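Local coordinates for rhogap protein (Gallus gallus, PDB 1F7C), which stimulates GTP hydrolysis by the Rho-family GTPases RhoA and Cdc42, this chain being its GTPase-activating RhoGAP (BH) domain, at residues L58-G63 with V173-V178. Numbering follows the deposited sequence.
Sequences LYRIVG and VANLGV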
loop_
_atom_site.group_PDB
_atom_site.type_symbol
_atom_site.label_atom_id
_atom_site.label_comp_id
_atom_site.label_asym_id
_atom_site.label_seq_id
_atom_site.Cartn_x
_atom_site.Cartn_y
_atom_site.Cartn_z
ATOM N N LEU A 58 1.288 -12.478 -4.897
ATOM C CA LEU A 58 1.988 -11.551 -4.009
ATOM C C LEU A 58 0.995 -10.674 -3.256
ATOM O O LEU A 58 0.178 -9.978 -3.871
ATOM C CB LEU A 58 2.930 -10.636 -4.801
ATOM C CG LEU A 58 4.323 -11.100 -5.216
ATOM C CD1 LEU A 58 4.972 -10.001 -6.048
ATOM C CD2 LEU A 58 5.175 -11.408 -3.979
ATOM N N TYR A 59 1.079 -10.715 -1.927
ATOM C CA TYR A 59 0.216 -9.928 -1.048
ATOM C C TYR A 59 -1.217 -10.464 -0.906
ATOM O O TYR A 59 -2.002 -9.949 -0.117
ATOM C CB TYR A 59 0.200 -8.453 -1.501
ATOM C CG TYR A 59 1.551 -7.777 -1.389
ATOM C CD1 TYR A 59 2.325 -7.504 -2.529
ATOM C CD2 TYR A 59 2.071 -7.431 -0.143
ATOM C CE1 TYR A 59 3.589 -6.898 -2.419
ATOM C CE2 TYR A 59 3.333 -6.829 -0.016
ATOM C CZ TYR A 59 4.085 -6.563 -1.154
ATOM O OH TYR A 59 5.316 -5.962 -1.015
ATOM N N ARG A 60 -1.556 -11.494 -1.671
ATOM C CA ARG A 60 -2.879 -12.106 -1.591
ATOM C C ARG A 60 -2.722 -13.346 -0.712
ATOM O O ARG A 60 -3.555 -13.637 0.142
ATOM C CB ARG A 60 -3.368 -12.514 -2.986
ATOM C CG ARG A 60 -4.720 -13.219 -2.993
ATOM C CD ARG A 60 -4.868 -14.123 -4.208
ATOM N NE ARG A 60 -5.133 -13.388 -5.441
ATOM C CZ ARG A 60 -4.859 -13.850 -6.660
ATOM N NH1 ARG A 60 -4.301 -15.047 -6.806
ATOM N NH2 ARG A 60 -5.150 -13.121 -7.737
ATOM N N ILE A 61 -1.630 -14.066 -0.933
ATOM C CA ILE A 61 -1.315 -15.272 -0.183
ATOM C C ILE A 61 -0.782 -14.861 1.173
ATOM O O ILE A 61 0.182 -14.106 1.265
ATOM C CB ILE A 61 -0.245 -16.126 -0.909
ATOM C CG1 ILE A 61 -0.803 -16.630 -2.243
ATOM C CG2 ILE A 61 0.200 -17.281 -0.027
ATOM C CD1 ILE A 61 -2.114 -17.401 -2.117
ATOM N N VAL A 62 -1.419 -15.368 2.222
ATOM C CA VAL A 62 -1.038 -15.052 3.588
ATOM C C VAL A 62 -0.029 -16.046 4.142
ATOM O O VAL A 62 -0.122 -17.244 3.888
ATOM C CB VAL A 62 -2.278 -15.032 4.486
ATOM C CG1 VAL A 62 -1.894 -14.632 5.893
ATOM C CG2 VAL A 62 -3.310 -14.067 3.908
ATOM N N GLY A 63 0.940 -15.545 4.897
ATOM C CA GLY A 63 1.943 -16.420 5.474
ATOM C C GLY A 63 1.526 -16.942 6.840
ATOM O O GLY A 63 0.449 -16.613 7.340
ATOM N N VAL A 173 -3.444 -4.729 -11.316
ATOM C CA VAL A 173 -3.753 -3.524 -10.559
ATOM C C VAL A 173 -5.024 -3.769 -9.737
ATOM O O VAL A 173 -5.054 -3.548 -8.528
ATOM C CB VAL A 173 -3.972 -2.328 -11.523
ATOM C CG1 VAL A 173 -4.505 -1.124 -10.763
ATOM C CG2 VAL A 173 -2.656 -1.984 -12.215
ATOM N N ALA A 174 -6.065 -4.249 -10.405
ATOM C CA ALA A 174 -7.332 -4.530 -9.747
ATOM C C ALA A 174 -7.157 -5.486 -8.567
ATOM O O ALA A 174 -7.727 -5.256 -7.502
ATOM C CB ALA A 174 -8.320 -5.095 -10.755
ATOM N N ASN A 175 -6.377 -6.553 -8.748
ATOM C CA ASN A 175 -6.141 -7.507 -7.666
ATOM C C ASN A 175 -5.389 -6.880 -6.486
ATOM O O ASN A 175 -5.595 -7.256 -5.338
ATOM C CB ASN A 175 -5.343 -8.714 -8.165
ATOM C CG ASN A 175 -6.167 -9.653 -9.020
ATOM O OD1 ASN A 175 -7.395 -9.571 -9.054
ATOM N ND2 ASN A 175 -5.491 -10.565 -9.708
ATOM N N LEU A 176 -4.500 -5.939 -6.763
ATOM C CA LEU A 176 -3.769 -5.306 -5.686
ATOM C C LEU A 176 -4.705 -4.339 -4.966
ATOM O O LEU A 176 -4.621 -4.168 -3.753
ATOM C CB LEU A 176 -2.525 -4.595 -6.236
ATOM C CG LEU A 176 -1.467 -5.581 -6.757
ATOM C CD1 LEU A 176 -0.382 -4.854 -7.541
ATOM C CD2 LEU A 176 -0.868 -6.349 -5.581
ATOM N N GLY A 177 -5.609 -3.721 -5.715
ATOM C CA GLY A 177 -6.556 -2.794 -5.114
ATOM C C GLY A 177 -7.429 -3.469 -4.067
ATOM O O GLY A 177 -7.735 -2.882 -3.028
ATOM N N VAL A 178 -7.823 -4.709 -4.338
ATOM C CA VAL A 178 -8.650 -5.473 -3.412
ATOM C C VAL A 178 -7.910 -5.769 -2.115
ATOM O O VAL A 178 -8.506 -5.742 -1.037
ATOM C CB VAL A 178 -9.108 -6.823 -4.044
ATOM C CG1 VAL A 178 -9.570 -7.792 -2.963
ATOM C CG2 VAL A 178 -10.240 -6.570 -5.030
#
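Leu58 and Leu176 make the inner half of this contact: the CD2 methyl of Leu176 sits against the backbone carbonyl of Leu58, CD2 to O 4.1 Å. Both leucines are buried, resting on Val162 of helix 146-164 and on Met171 in the loop leading into helix 173-184. CD1 of the Tyr59 ring stays 4.6 Å from CD2 of Leu176, too far to touch, and the ring turns inward, where it packs edge-to-face with Phe180 and hydrogen-bonds through OH to His158.

The outer half is looser. Arg60 swings its CG away from its backbone N (chi1 177°), then bends at chi3 (-76°), which brings the guanidinium round to the side chain of Asn175. NH2 of Arg60 ends 3.2 Å from ND2 of Asn175, with the amide meeting the guanidinium at its edge and the two planes 73° apart. Both atoms are donors, so nothing bonds them. ND2 of Asn175 instead donates a hydrogen bond to the carbonyl O of Leu170, which ties the amide to its own side, and Arg60 itself lies largely in solvent.

The leucine and tyrosine of the loop are thus buried against the helical core, while the next residue, the predicted arginine finger that would stabilise the transition state of GTP hydrolysis, stays at the surface beside helix 173-184, as expected for the catalytic loop of the all-helical RhoGAP fold.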